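Local coordinates for cystathionine beta-lyase family protein, YNBB B.subtilis ortholog (Clostridium acetobutylicum, PDB 3HVY) that probably acts as a pyridoxal-phosphate-dependent lyase of the methionine gamma-lyase family, with the cofactor bound covalently, and may take part in aluminium resistance, at residues 42-45 / 46-50; 274-277 / 278-282; 290-293 / 294-298; 297-300 / 301-305. All blocks are in the same frame, centred on the assembly; numbering follows the deposited sequence.

Contact 1 (42-45 / 46-50). With EDO (1,2-ethanediol), chain Y.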
ATOM      1  N   ARG D  42     -19.375 -17.801  19.724  1.00 27.49           N
ATOM      2  CA  ARG D  42     -18.129 -17.244  19.251  1.00 27.67           C
ATOM      3  C   ARG D  42     -17.054 -18.304  19.154  1.00 28.56           C
ATOM      4  O   ARG D  42     -16.254 -18.309  18.230  1.00 26.17           O
ATOM      5  CB  ARG D  42     -17.659 -16.199  20.264  1.00 26.48           C
ATOM      6  CG  ARG D  42     -16.466 -15.484  19.865  1.00 27.48           C
ATOM      7  CD  ARG D  42     -16.086 -14.384  20.878  1.00 28.13           C
ATOM      8  NE  ARG D  42     -15.763 -15.019  22.147  1.00 29.23           N
ATOM      9  CZ  ARG D  42     -15.598 -14.396  23.307  1.00 29.15           C
ATOM     10  NH1 ARG D  42     -15.737 -13.108  23.397  1.00 36.78           N
ATOM     11  NH2 ARG D  42     -15.290 -15.098  24.386  1.00 34.64           N
ATOM     12  N   GLU D  43     -17.007 -19.177  20.155  1.00 28.56           N
ATOM     13  CA  GLU D  43     -16.011 -20.225  20.217  1.00 27.75           C
ATOM     14  C   GLU D  43     -16.154 -21.194  19.012  1.00 32.87           C
ATOM     15  O   GLU D  43     -15.171 -21.607  18.365  1.00 30.66           O
ATOM     16  CB  GLU D  43     -16.228 -20.956  21.523  1.00 29.11           C
ATOM     17  CG  GLU D  43     -15.313 -22.118  21.746  1.00 33.88           C
ATOM     18  CD  GLU D  43     -15.598 -22.828  23.064  1.00 38.53           C
ATOM     19  OE1 GLU D  43     -16.695 -23.453  23.209  1.00 37.61           O
ATOM     20  OE2 GLU D  43     -14.682 -22.811  23.916  1.00 43.63           O
ATOM     21  N   TYR D  44     -17.400 -21.563  18.742  1.00 30.55           N
ATOM     22  CA  TYR D  44     -17.712 -22.388  17.607  1.00 30.11           C
ATOM     23  C   TYR D  44     -17.237 -21.717  16.294  1.00 31.38           C
ATOM     24  O   TYR D  44     -16.549 -22.310  15.474  1.00 30.31           O
ATOM     25  CB  TYR D  44     -19.219 -22.610  17.550  1.00 29.23           C
ATOM     26  CG  TYR D  44     -19.571 -23.464  16.363  1.00 33.65           C
ATOM     27  CD1 TYR D  44     -19.283 -24.811  16.377  1.00 43.17           C
ATOM     28  CD2 TYR D  44     -20.162 -22.921  15.225  1.00 35.68           C
ATOM     29  CE1 TYR D  44     -19.572 -25.611  15.309  1.00 54.33           C
ATOM     30  CE2 TYR D  44     -20.460 -23.722  14.139  1.00 38.53           C
ATOM     31  CZ  TYR D  44     -20.155 -25.074  14.196  1.00 52.74           C
ATOM     32  OH  TYR D  44     -20.411 -25.942  13.169  1.00 52.68           O
ATOM     33  N   ASN D  45     -17.646 -20.472  16.103  1.00 30.57           N
ATOM     34  CA  ASN D  45     -17.300 -19.745  14.902  1.00 31.32           C
ATOM     35  C   ASN D  45     -15.808 -19.482  14.777  1.00 29.76           C
ATOM     36  O   ASN D  45     -15.275 -19.543  13.690  1.00 28.01           O
ATOM     37  CB  ASN D  45     -18.118 -18.465  14.818  1.00 29.51           C
ATOM     38  CG  ASN D  45     -19.550 -18.730  14.450  1.00 28.54           C
ATOM     39  OD1 ASN D  45     -19.841 -19.754  13.835  1.00 31.32           O
ATOM     40  ND2 ASN D  45     -20.457 -17.779  14.746  1.00 30.86           N
ATOM     41  N   GLN D  46     -15.120 -19.243  15.879  1.00 33.08           N
ATOM     42  CA  GLN D  46     -13.696 -19.079  15.781  1.00 31.94           C
ATOM     43  C   GLN D  46     -13.051 -20.365  15.249  1.00 32.45           C
ATOM     44  O   GLN D  46     -12.115 -20.328  14.442  1.00 30.77           O
ATOM     45  CB  GLN D  46     -13.082 -18.707  17.134  1.00 30.63           C
ATOM     46  CG  GLN D  46     -11.567 -18.547  17.059  1.00 31.29           C
ATOM     47  CD  GLN D  46     -11.181 -17.223  16.506  1.00 35.77           C
ATOM     48  OE1 GLN D  46     -11.178 -16.232  17.229  1.00 38.24           O
ATOM     49  NE2 GLN D  46     -10.851 -17.179  15.207  1.00 36.49           N
ATOM     50  N   LEU D  47     -13.512 -21.492  15.766  1.00 32.18           N
ATOM     51  CA  LEU D  47     -13.049 -22.795  15.342  1.00 31.52           C
ATOM     52  C   LEU D  47     -13.407 -23.086  13.891  1.00 31.25           C
ATOM     53  O   LEU D  47     -12.604 -23.568  13.128  1.00 30.23           O
ATOM     54  CB  LEU D  47     -13.656 -23.869  16.245  1.00 31.91           C
ATOM     55  CG  LEU D  47     -13.303 -25.326  15.898  1.00 35.69           C
ATOM     56  CD1 LEU D  47     -11.756 -25.593  15.951  1.00 34.22           C
ATOM     57  CD2 LEU D  47     -14.051 -26.258  16.853  1.00 30.66           C
ATOM     58  N   LYS D  48     -14.623 -22.765  13.483  1.00 31.68           N
ATOM     59  CA  LYS D  48     -15.005 -22.943  12.069  1.00 29.19           C
ATOM     60  C   LYS D  48     -14.015 -22.211  11.117  1.00 30.33           C
ATOM     61  O   LYS D  48     -13.653 -22.704  10.030  1.00 29.46           O
ATOM     62  CB  LYS D  48     -16.434 -22.388  11.939  1.00 33.03           C
ATOM     63  CG  LYS D  48     -16.972 -22.173  10.579  1.00 34.98           C
ATOM     64  CD  LYS D  48     -18.534 -22.079  10.576  1.00 42.04           C
ATOM     65  CE  LYS D  48     -19.137 -20.848  11.199  1.00 43.15           C
ATOM     66  NZ  LYS D  48     -20.666 -20.685  10.908  1.00 31.75           N
ATOM     67  N   VAL D  49     -13.621 -20.992  11.495  1.00 30.76           N
ATOM     68  CA  VAL D  49     -12.762 -20.196  10.659  1.00 29.10           C
ATOM     69  C   VAL D  49     -11.342 -20.769  10.674  1.00 30.00           C
ATOM     70  O   VAL D  49     -10.744 -20.936   9.628  1.00 29.22           O
ATOM     71  CB  VAL D  49     -12.812 -18.653  11.032  1.00 30.12           C
ATOM     72  CG1 VAL D  49     -11.780 -17.897  10.260  1.00 27.37           C
ATOM     73  CG2 VAL D  49     -14.230 -18.057  10.704  1.00 27.88           C
ATOM     74  N   LEU D  50     -10.823 -21.094  11.843  1.00 30.17           N
ATOM     75  CA  LEU D  50      -9.504 -21.664  11.951  1.00 29.08           C
ATOM     76  C   LEU D  50      -9.415 -22.927  11.080  1.00 29.20           C
ATOM     77  O   LEU D  50      -8.441 -23.131  10.323  1.00 30.97           O
ATOM     78  CB  LEU D  50      -9.224 -22.006  13.416  1.00 31.81           C
ATOM     79  CG  LEU D  50      -7.894 -22.683  13.724  1.00 30.04           C
ATOM     80  CD1 LEU D  50      -6.723 -21.782  13.230  1.00 29.79           C
ATOM     81  CD2 LEU D  50      -7.784 -23.049  15.228  1.00 25.92           C
TER
HETATM   82  C1  EDO Y 428     -15.578  -8.492  26.484  1.00 38.18           C
HETATM   83  O1  EDO Y 428     -15.095  -7.460  25.640  1.00 30.34           O
HETATM   84  C2  EDO Y 428     -16.608  -9.298  25.731  1.00 49.03           C
HETATM   85  O2  EDO Y 428     -16.059 -10.430  25.036  1.00 32.84           O
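Q46, L47, K48 and V49 give their N-H groups to the O atoms of R42, E43, Y44 and N45, the i to i+4 pattern of an alpha-helix. N45 and K48, within one turn of each other, run side by side and point the same way. K48 bends at chi3 (70°), and its CE is modelled 2.9 Å from N45 OD1, a doubtfully short approach. Its NZ is 3.2 Å from N45 OD1 but badly angled for a hydrogen bond, and it bonds to E227 O, while N45 ND2 goes to E226 O. Two adjacent backbone carbonyls thus hold the two polar ends. K48 CE also lies obliquely to the Y44 ring, 4.3 Å from Y44 CE2. At the other end, R42 turns at chi3 and offers NH1 at the edge of its guanidinium to 1,2-ethanediol O2, a weak bond of 3.2 Å; its stronger partner is D412 of the second subunit, a salt bridge through NE. E43 OE2 forms another salt bridge, with K415 NZ of that subunit, and Q46 OE1 is hydrogen-bonded to its T410 OG1. This is an alpha-helical segment of helix 18-55 with N45 and K48 held by loop carbonyls and R42, E43 and Q46 in a polar subunit interface.

Contact 2 (274-277 / 278-282)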
ATOM      1  N   PRO D 274     -18.600 -10.465 -19.045  1.00 31.66           N
ATOM      2  CA  PRO D 274     -18.753 -11.757 -19.653  1.00 30.99           C
ATOM      3  C   PRO D 274     -17.425 -12.204 -20.220  1.00 32.61           C
ATOM      4  O   PRO D 274     -16.734 -11.395 -20.848  1.00 30.41           O
ATOM      5  CB  PRO D 274     -19.673 -11.454 -20.818  1.00 30.53           C
ATOM      6  CG  PRO D 274     -20.532 -10.375 -20.336  1.00 34.38           C
ATOM      7  CD  PRO D 274     -19.647  -9.524 -19.501  1.00 30.39           C
ATOM      8  N   GLY D 275     -17.045 -13.449 -19.976  1.00 36.17           N
ATOM      9  CA  GLY D 275     -15.811 -13.962 -20.548  1.00 37.18           C
ATOM     10  C   GLY D 275     -14.613 -13.780 -19.627  1.00 38.79           C
ATOM     11  O   GLY D 275     -13.620 -14.480 -19.787  1.00 41.44           O
ATOM     12  N   ILE D 276     -14.676 -12.831 -18.693  1.00 37.48           N
ATOM     13  CA  ILE D 276     -13.567 -12.640 -17.724  1.00 35.57           C
ATOM     14  C   ILE D 276     -13.970 -13.103 -16.346  1.00 36.69           C
ATOM     15  O   ILE D 276     -13.246 -13.913 -15.676  1.00 35.42           O
ATOM     16  CB  ILE D 276     -13.130 -11.192 -17.643  1.00 35.94           C
ATOM     17  CG1 ILE D 276     -12.675 -10.745 -19.042  1.00 38.97           C
ATOM     18  CG2 ILE D 276     -12.054 -11.021 -16.556  1.00 33.99           C
ATOM     19  CD1 ILE D 276     -12.187  -9.339 -19.083  1.00 53.42           C
ATOM     20  N   GLY D 277     -15.104 -12.587 -15.879  1.00 30.99           N
ATOM     21  CA  GLY D 277     -15.587 -12.972 -14.537  1.00 33.14           C
ATOM     22  C   GLY D 277     -14.512 -12.680 -13.517  1.00 30.19           C
ATOM     23  O   GLY D 277     -13.899 -11.623 -13.549  1.00 30.75           O
ATOM     24  N   GLY D 278     -14.207 -13.635 -12.665  1.00 32.83           N
ATOM     25  CA  GLY D 278     -13.243 -13.401 -11.638  1.00 32.62           C
ATOM     26  C   GLY D 278     -11.843 -13.865 -11.919  1.00 34.81           C
ATOM     27  O   GLY D 278     -11.009 -13.884 -11.012  1.00 31.70           O
ATOM     28  N   GLU D 279     -11.568 -14.148 -13.185  1.00 36.96           N
ATOM     29  CA  GLU D 279     -10.274 -14.649 -13.640  1.00 39.04           C
ATOM     30  C   GLU D 279      -9.257 -13.526 -13.686  1.00 39.05           C
ATOM     31  O   GLU D 279      -8.061 -13.773 -13.619  1.00 38.18           O
ATOM     32  CB  GLU D 279     -10.418 -15.250 -15.046  1.00 40.08           C
ATOM     33  CG  GLU D 279     -11.402 -16.442 -15.105  1.00 51.88           C
ATOM     34  CD  GLU D 279     -10.861 -17.646 -14.365  1.00 69.59           C
ATOM     35  OE1 GLU D 279      -9.894 -18.261 -14.874  1.00 76.24           O
ATOM     36  OE2 GLU D 279     -11.391 -17.971 -13.270  1.00 82.87           O
ATOM     37  N   CYS D 280      -9.732 -12.294 -13.858  1.00 33.31           N
ATOM     38  CA  CYS D 280      -8.853 -11.154 -13.764  1.00 32.90           C
ATOM     39  C   CYS D 280      -9.217 -10.335 -12.566  1.00 34.58           C
ATOM     40  O   CYS D 280     -10.397 -10.280 -12.160  1.00 35.77           O
ATOM     41  CB  CYS D 280      -8.967 -10.267 -14.989  1.00 37.80           C
ATOM     42  SG  CYS D 280      -8.236 -11.042 -16.430  1.00 44.70           S
ATOM     43  N   GLY D 281      -8.214  -9.632 -12.053  1.00 31.28           N
ATOM     44  CA  GLY D 281      -8.465  -8.698 -10.961  1.00 32.92           C
ATOM     45  C   GLY D 281      -7.402  -8.756  -9.903  1.00 34.55           C
ATOM     46  O   GLY D 281      -7.550  -9.529  -8.972  1.00 32.66           O
ATOM     47  N   SER D 282      -6.360  -7.922 -10.028  1.00 33.41           N
ATOM     48  CA  SER D 282      -5.360  -7.874  -8.980  1.00 35.83           C
ATOM     49  C   SER D 282      -5.971  -7.191  -7.737  1.00 35.98           C
ATOM     50  O   SER D 282      -7.025  -6.546  -7.821  1.00 33.55           O
ATOM     51  CB  SER D 282      -4.093  -7.172  -9.434  1.00 39.49           C
ATOM     52  OG  SER D 282      -4.431  -5.926  -9.972  1.00 35.17           O
TER
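I276 O accepts the N-H of E279 at 3.0 Å in a fairly straight bond (161°), closing a beta turn over G277 and G278. E279 also brings CB and CG up to that oxygen, each 3.2 Å from I276 O, before a bend at chi2 leads its carboxylate away. Beyond the turn, the chain folds C280 back beside I276: I276 CG2 meets C280 CB at 3.5 Å and C280 SG at 3.8 Å. The methyl reaches that place because chi1 of I276 (-59°) sets CG2 opposite the backbone N. The corner residues have the backbone angles of a type II' turn, whose first corner takes a positive phi, a conformation that glycine adopts readily and that G277 fills here.

Further out, three carbonyls of the loop have partners elsewhere in the chain: G277 O accepts from T272 OG1, G278 O from R95 NH2, and G281 O from R76 NH1, while S282 OG bonds to G68 O. N100 and V99 of the third subunit pack on I276 and C280, respectively. Within the contact, then, a single backbone bond and a small apolar touch join the two sides, and this glycine-rich loop probably owes its shape largely to its backbone conformation and to the donors that reach it from outside.

Contact 3 (290-293 / 294-298)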
ATOM      1  N   LEU D 290      -7.358  -8.888   4.583  1.00 31.87           N
ATOM      2  CA  LEU D 290      -8.641  -9.589   4.419  1.00 32.32           C
ATOM      3  C   LEU D 290      -8.624 -10.923   5.154  1.00 31.47           C
ATOM      4  O   LEU D 290      -9.610 -11.282   5.790  1.00 34.56           O
ATOM      5  CB  LEU D 290      -9.004  -9.808   2.934  1.00 31.42           C
ATOM      6  CG  LEU D 290      -9.246  -8.550   2.086  1.00 34.52           C
ATOM      7  CD1 LEU D 290      -9.638  -8.890   0.625  1.00 37.07           C
ATOM      8  CD2 LEU D 290     -10.306  -7.666   2.837  1.00 29.26           C
ATOM      9  N   TYR D 291      -7.495 -11.630   5.121  1.00 29.14           N
ATOM     10  CA  TYR D 291      -7.370 -12.879   5.858  1.00 30.62           C
ATOM     11  C   TYR D 291      -7.378 -12.632   7.355  1.00 30.70           C
ATOM     12  O   TYR D 291      -8.076 -13.299   8.094  1.00 29.87           O
ATOM     13  CB  TYR D 291      -6.040 -13.612   5.509  1.00 31.48           C
ATOM     14  CG  TYR D 291      -6.035 -14.426   4.199  1.00 33.61           C
ATOM     15  CD1 TYR D 291      -6.602 -15.701   4.150  1.00 34.16           C
ATOM     16  CD2 TYR D 291      -5.428 -13.947   3.051  1.00 33.25           C
ATOM     17  CE1 TYR D 291      -6.566 -16.451   3.007  1.00 35.52           C
ATOM     18  CE2 TYR D 291      -5.405 -14.680   1.900  1.00 35.14           C
ATOM     19  CZ  TYR D 291      -5.975 -15.938   1.872  1.00 34.44           C
ATOM     20  OH  TYR D 291      -5.991 -16.701   0.716  1.00 31.65           O
ATOM     21  N   GLU D 292      -6.538 -11.699   7.819  1.00 32.89           N
ATOM     22  CA  GLU D 292      -6.501 -11.429   9.239  1.00 28.71           C
ATOM     23  C   GLU D 292      -7.853 -10.939   9.717  1.00 29.10           C
ATOM     24  O   GLU D 292      -8.292 -11.297  10.767  1.00 27.47           O
ATOM     25  CB  GLU D 292      -5.429 -10.391   9.592  1.00 31.20           C
ATOM     26  CG  GLU D 292      -5.336 -10.253  11.114  1.00 36.44           C
ATOM     27  CD  GLU D 292      -4.184  -9.399  11.638  1.00 40.47           C
ATOM     28  OE1 GLU D 292      -3.469  -8.779  10.822  1.00 39.70           O
ATOM     29  OE2 GLU D 292      -4.006  -9.377  12.882  1.00 41.97           O
ATOM     30  N   GLY D 293      -8.509 -10.080   8.931  1.00 28.98           N
ATOM     31  CA  GLY D 293      -9.799  -9.597   9.262  1.00 28.30           C
ATOM     32  C   GLY D 293     -10.808 -10.707   9.411  1.00 27.32           C
ATOM     33  O   GLY D 293     -11.631 -10.700  10.361  1.00 29.40           O
ATOM     34  N   LEU D 294     -10.790 -11.644   8.478  1.00 30.01           N
ATOM     35  CA  LEU D 294     -11.627 -12.846   8.599  1.00 27.65           C
ATOM     36  C   LEU D 294     -11.379 -13.656   9.894  1.00 29.20           C
ATOM     37  O   LEU D 294     -12.314 -14.093  10.577  1.00 30.18           O
ATOM     38  CB  LEU D 294     -11.459 -13.718   7.352  1.00 31.54           C
ATOM     39  CG  LEU D 294     -12.205 -15.041   7.274  1.00 32.32           C
ATOM     40  CD1 LEU D 294     -13.660 -14.776   7.303  1.00 25.83           C
ATOM     41  CD2 LEU D 294     -11.821 -15.870   6.066  1.00 27.36           C
ATOM     42  N   PHE D 295     -10.117 -13.841  10.239  1.00 28.87           N
ATOM     43  CA  PHE D 295      -9.767 -14.555  11.439  1.00 27.78           C
ATOM     44  C   PHE D 295     -10.292 -13.895  12.701  1.00 29.91           C
ATOM     45  O   PHE D 295     -10.765 -14.591  13.616  1.00 28.49           O
ATOM     46  CB  PHE D 295      -8.268 -14.765  11.516  1.00 29.77           C
ATOM     47  CG  PHE D 295      -7.886 -15.722  12.563  1.00 31.08           C
ATOM     48  CD1 PHE D 295      -8.156 -17.068  12.396  1.00 36.17           C
ATOM     49  CD2 PHE D 295      -7.312 -15.289  13.729  1.00 33.27           C
ATOM     50  CE1 PHE D 295      -7.835 -17.979  13.368  1.00 32.16           C
ATOM     51  CE2 PHE D 295      -6.984 -16.171  14.710  1.00 32.49           C
ATOM     52  CZ  PHE D 295      -7.273 -17.549  14.536  1.00 32.99           C
HETATM   53  N   MSE D 296     -10.237 -12.564  12.743  0.50 27.30           N
HETATM   54  CA  MSE D 296     -10.721 -11.809  13.887  0.50 25.57           C
HETATM   55  C   MSE D 296     -12.248 -11.540  13.835  0.50 27.43           C
HETATM   56  O   MSE D 296     -12.807 -11.020  14.796  0.50 23.04           O
HETATM   57  CB  MSE D 296      -9.996 -10.454  13.934  0.50 23.28           C
HETATM   58  CG  MSE D 296      -8.485 -10.487  14.110  0.50 32.56           C
HETATM   59 SE   MSE D 296      -7.792  -8.650  13.822  0.38 34.45          SE
HETATM   60  CE  MSE D 296      -9.208  -7.671  14.784  0.50 45.52           C
ATOM     61  N   ALA D 297     -12.907 -11.869  12.726  1.00 29.06           N
ATOM     62  CA  ALA D 297     -14.325 -11.546  12.559  1.00 30.79           C
ATOM     63  C   ALA D 297     -15.321 -12.202  13.553  1.00 32.86           C
ATOM     64  O   ALA D 297     -16.283 -11.532  13.999  1.00 33.66           O
ATOM     65  CB  ALA D 297     -14.766 -11.735  11.133  1.00 30.16           C
ATOM     66  N   PRO D 298     -15.162 -13.508  13.827  1.00 30.28           N
ATOM     67  CA  PRO D 298     -16.056 -14.117  14.817  1.00 29.82           C
ATOM     68  C   PRO D 298     -15.998 -13.419  16.162  1.00 28.17           C
ATOM     69  O   PRO D 298     -16.991 -13.324  16.857  1.00 30.94           O
ATOM     70  CB  PRO D 298     -15.486 -15.552  14.964  1.00 26.79           C
ATOM     71  CG  PRO D 298     -14.905 -15.863  13.627  1.00 30.67           C
ATOM     72  CD  PRO D 298     -14.232 -14.518  13.256  1.00 30.95           C
TER
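L294 begins over the preceding turn: its CB sits 3.4 Å from L290 O and 3.5 Å from Y291 O, while L294 N gives a 3.0 Å bond to L290 O. Chi1 of 178° then sets CG anti to the backbone N, and chi2 of 62° turns the branch beyond it, so that the end of the side chain leads away from the turn it started on; outside the segment the side chain packs on F53, V82 and I86. F295 starts in the same way. Its N bonds to Y291 O at 3.0 Å and its CB rests 3.5 Å from E292 O, but the ring leads off to meet L50 and, edge-to-face, the imidazole of H413 of the second subunit. M296 N closes the next turn on E292 O at 3.0 Å. A297 N bonds to L294 O at 3.1 Å, three residues back, and the helix kinks at P298, which lacks an N-H. Y291 OH is tied to G75 O at the start of helix 74-87. This part of helix 287-317 thus lies buried, with L290, Y291 and L294 against helix 74-87, L294, F295 and P298 against helix 18-55, and Y291, E292, F295 and M296 against the second subunit.

Contact 4 (297-300 / 301-305). With EDO (1,2-ethanediol), chain Y.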
ATOM      1  N   ALA D 297     -12.907 -11.869  12.726  1.00 29.06           N
ATOM      2  CA  ALA D 297     -14.325 -11.546  12.559  1.00 30.79           C
ATOM      3  C   ALA D 297     -15.321 -12.202  13.553  1.00 32.86           C
ATOM      4  O   ALA D 297     -16.283 -11.532  13.999  1.00 33.66           O
ATOM      5  CB  ALA D 297     -14.766 -11.735  11.133  1.00 30.16           C
ATOM      6  N   PRO D 298     -15.162 -13.508  13.827  1.00 30.28           N
ATOM      7  CA  PRO D 298     -16.056 -14.117  14.817  1.00 29.82           C
ATOM      8  C   PRO D 298     -15.998 -13.419  16.162  1.00 28.17           C
ATOM      9  O   PRO D 298     -16.991 -13.324  16.857  1.00 30.94           O
ATOM     10  CB  PRO D 298     -15.486 -15.552  14.964  1.00 26.79           C
ATOM     11  CG  PRO D 298     -14.905 -15.863  13.627  1.00 30.67           C
ATOM     12  CD  PRO D 298     -14.232 -14.518  13.256  1.00 30.95           C
ATOM     13  N   HIS D 299     -14.806 -12.997  16.544  1.00 30.15           N
ATOM     14  CA  HIS D 299     -14.592 -12.282  17.804  1.00 28.84           C
ATOM     15  C   HIS D 299     -15.161 -10.871  17.791  1.00 28.41           C
ATOM     16  O   HIS D 299     -15.943 -10.488  18.661  1.00 27.64           O
ATOM     17  CB  HIS D 299     -13.091 -12.275  18.185  1.00 30.55           C
ATOM     18  CG  HIS D 299     -12.801 -11.654  19.513  1.00 31.37           C
ATOM     19  ND1 HIS D 299     -12.674 -12.395  20.670  1.00 32.65           N
ATOM     20  CD2 HIS D 299     -12.598 -10.357  19.866  1.00 34.83           C
ATOM     21  CE1 HIS D 299     -12.426 -11.573  21.679  1.00 35.43           C
ATOM     22  NE2 HIS D 299     -12.374 -10.336  21.221  1.00 32.52           N
ATOM     23  N   VAL D 300     -14.725 -10.087  16.845  1.00 30.22           N
ATOM     24  CA  VAL D 300     -15.176  -8.719  16.733  1.00 32.30           C
ATOM     25  C   VAL D 300     -16.695  -8.610  16.562  1.00 31.12           C
ATOM     26  O   VAL D 300     -17.331  -7.733  17.171  1.00 28.05           O
ATOM     27  CB  VAL D 300     -14.397  -7.975  15.636  1.00 33.76           C
ATOM     28  CG1 VAL D 300     -14.969  -6.582  15.443  1.00 27.46           C
ATOM     29  CG2 VAL D 300     -12.883  -7.862  16.072  1.00 30.47           C
ATOM     30  N   THR D 301     -17.280  -9.542  15.811  1.00 28.26           N
ATOM     31  CA  THR D 301     -18.742  -9.574  15.623  1.00 26.40           C
ATOM     32  C   THR D 301     -19.449  -9.696  16.951  1.00 28.33           C
ATOM     33  O   THR D 301     -20.377  -8.933  17.211  1.00 27.51           O
ATOM     34  CB  THR D 301     -19.172 -10.700  14.650  1.00 26.82           C
ATOM     35  OG1 THR D 301     -18.618 -10.447  13.354  1.00 25.97           O
ATOM     36  CG2 THR D 301     -20.685 -10.910  14.572  1.00 22.98           C
ATOM     37  N   ILE D 302     -18.926 -10.532  17.860  1.00 25.37           N
ATOM     38  CA  ILE D 302     -19.561 -10.769  19.117  1.00 25.60           C
ATOM     39  C   ILE D 302     -19.314  -9.637  20.090  1.00 28.27           C
ATOM     40  O   ILE D 302     -20.137  -9.386  20.957  1.00 29.62           O
ATOM     41  CB  ILE D 302     -19.210 -12.163  19.665  1.00 26.05           C
ATOM     42  CG1 ILE D 302     -19.848 -13.240  18.751  1.00 34.56           C
ATOM     43  CG2 ILE D 302     -19.683 -12.389  21.193  1.00 25.42           C
ATOM     44  CD1 ILE D 302     -21.394 -13.275  18.782  1.00 30.97           C
ATOM     45  N   GLU D 303     -18.221  -8.905  19.931  1.00 28.84           N
ATOM     46  CA  GLU D 303     -18.069  -7.664  20.680  1.00 27.17           C
ATOM     47  C   GLU D 303     -19.219  -6.694  20.320  1.00 30.02           C
ATOM     48  O   GLU D 303     -19.784  -6.036  21.200  1.00 26.68           O
ATOM     49  CB  GLU D 303     -16.738  -6.992  20.381  1.00 27.52           C
ATOM     50  CG  GLU D 303     -15.494  -7.770  20.842  1.00 32.11           C
ATOM     51  CD  GLU D 303     -15.481  -8.013  22.344  1.00 33.98           C
ATOM     52  OE1 GLU D 303     -15.419  -7.028  23.108  1.00 34.32           O
ATOM     53  OE2 GLU D 303     -15.529  -9.198  22.770  1.00 37.87           O
ATOM     54  N   ALA D 304     -19.571  -6.636  19.043  1.00 29.00           N
ATOM     55  CA  ALA D 304     -20.630  -5.713  18.578  1.00 28.96           C
ATOM     56  C   ALA D 304     -21.998  -6.220  19.053  1.00 28.84           C
ATOM     57  O   ALA D 304     -22.823  -5.440  19.492  1.00 29.71           O
ATOM     58  CB  ALA D 304     -20.563  -5.560  17.076  1.00 25.82           C
ATOM     59  N   VAL D 305     -22.211  -7.533  19.024  1.00 29.60           N
ATOM     60  CA  VAL D 305     -23.414  -8.129  19.561  1.00 27.35           C
ATOM     61  C   VAL D 305     -23.567  -7.781  21.040  1.00 28.17           C
ATOM     62  O   VAL D 305     -24.636  -7.334  21.454  1.00 30.52           O
ATOM     63  CB  VAL D 305     -23.517  -9.644  19.329  1.00 29.62           C
ATOM     64  CG1 VAL D 305     -24.817 -10.216  19.965  1.00 29.65           C
ATOM     65  CG2 VAL D 305     -23.480 -10.027  17.802  1.00 26.82           C
TER
HETATM   66  C1  EDO Y 428     -15.578  -8.492  26.484  1.00 38.18           C
HETATM   67  O1  EDO Y 428     -15.095  -7.460  25.640  1.00 30.34           O
HETATM   68  C2  EDO Y 428     -16.608  -9.298  25.731  1.00 49.03           C
HETATM   69  O2  EDO Y 428     -16.059 -10.430  25.036  1.00 32.84           O
HETATM   70  O   HOH W   1     -16.051 -11.245  21.403  1.00 28.40           O
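A297 O is gripped twice by T301, by OG1 at 2.7 Å and by N at 2.9 Å, the two donors coming from opposite faces of the carbonyl plane. The hydroxyl folds back over the preceding turn because chi1 (-63°) places OG1 beside the residue's own N. H299 O also gathers several donors: E303 N at 3.1 Å, a weak bond from I302 N, and a water at 2.8 Å. That water also donates to E303 OE2, a short 2.5 Å, and lies over the centre of the H299 ring. It thus bridges backbone and carboxylate over one face of the imidazole, whose plane is only 9° from that of the carboxylate. Beyond the water, E303 OE1 and OE2 take one hydroxyl each of the 1,2-ethanediol, O1 and O2, both at 2.6 Å, and F411 N also donates to OE1. H299 NE2 bonds to H299 NE2 of the second subunit, which also packs its E303 on this imidazole. A threonine hydroxyl returned to the carbonyl four residues back is a common alpha-helical feature, and here it follows the proline kink of a helix whose H299 meets its counterpart across the subunit interface.

Contacts 1, 3 and 4 form one buried cluster, each pair of centres 11 Å apart. Contacts 3 and 4 are successive parts of helix 287-317 and share A297 and P298; contact 1, on helix 18-55, packs on P298 and sends Q46 NE2 to F295 O (3.0 Å). The same 1,2-ethanediol touches contacts 1 and 4, and all three reach the second subunit. Contact 2 stands apart near the third subunit, its centre 25 Å from that of contact 3, with nearest atoms about 9 Å apart. T301 packs on N245, next in sequence to the cofactor-bearing K244, so contact 4 probably lies close to the active site. The sodium bound by N85 and N88 lies about 7 Å from the K48 side chain.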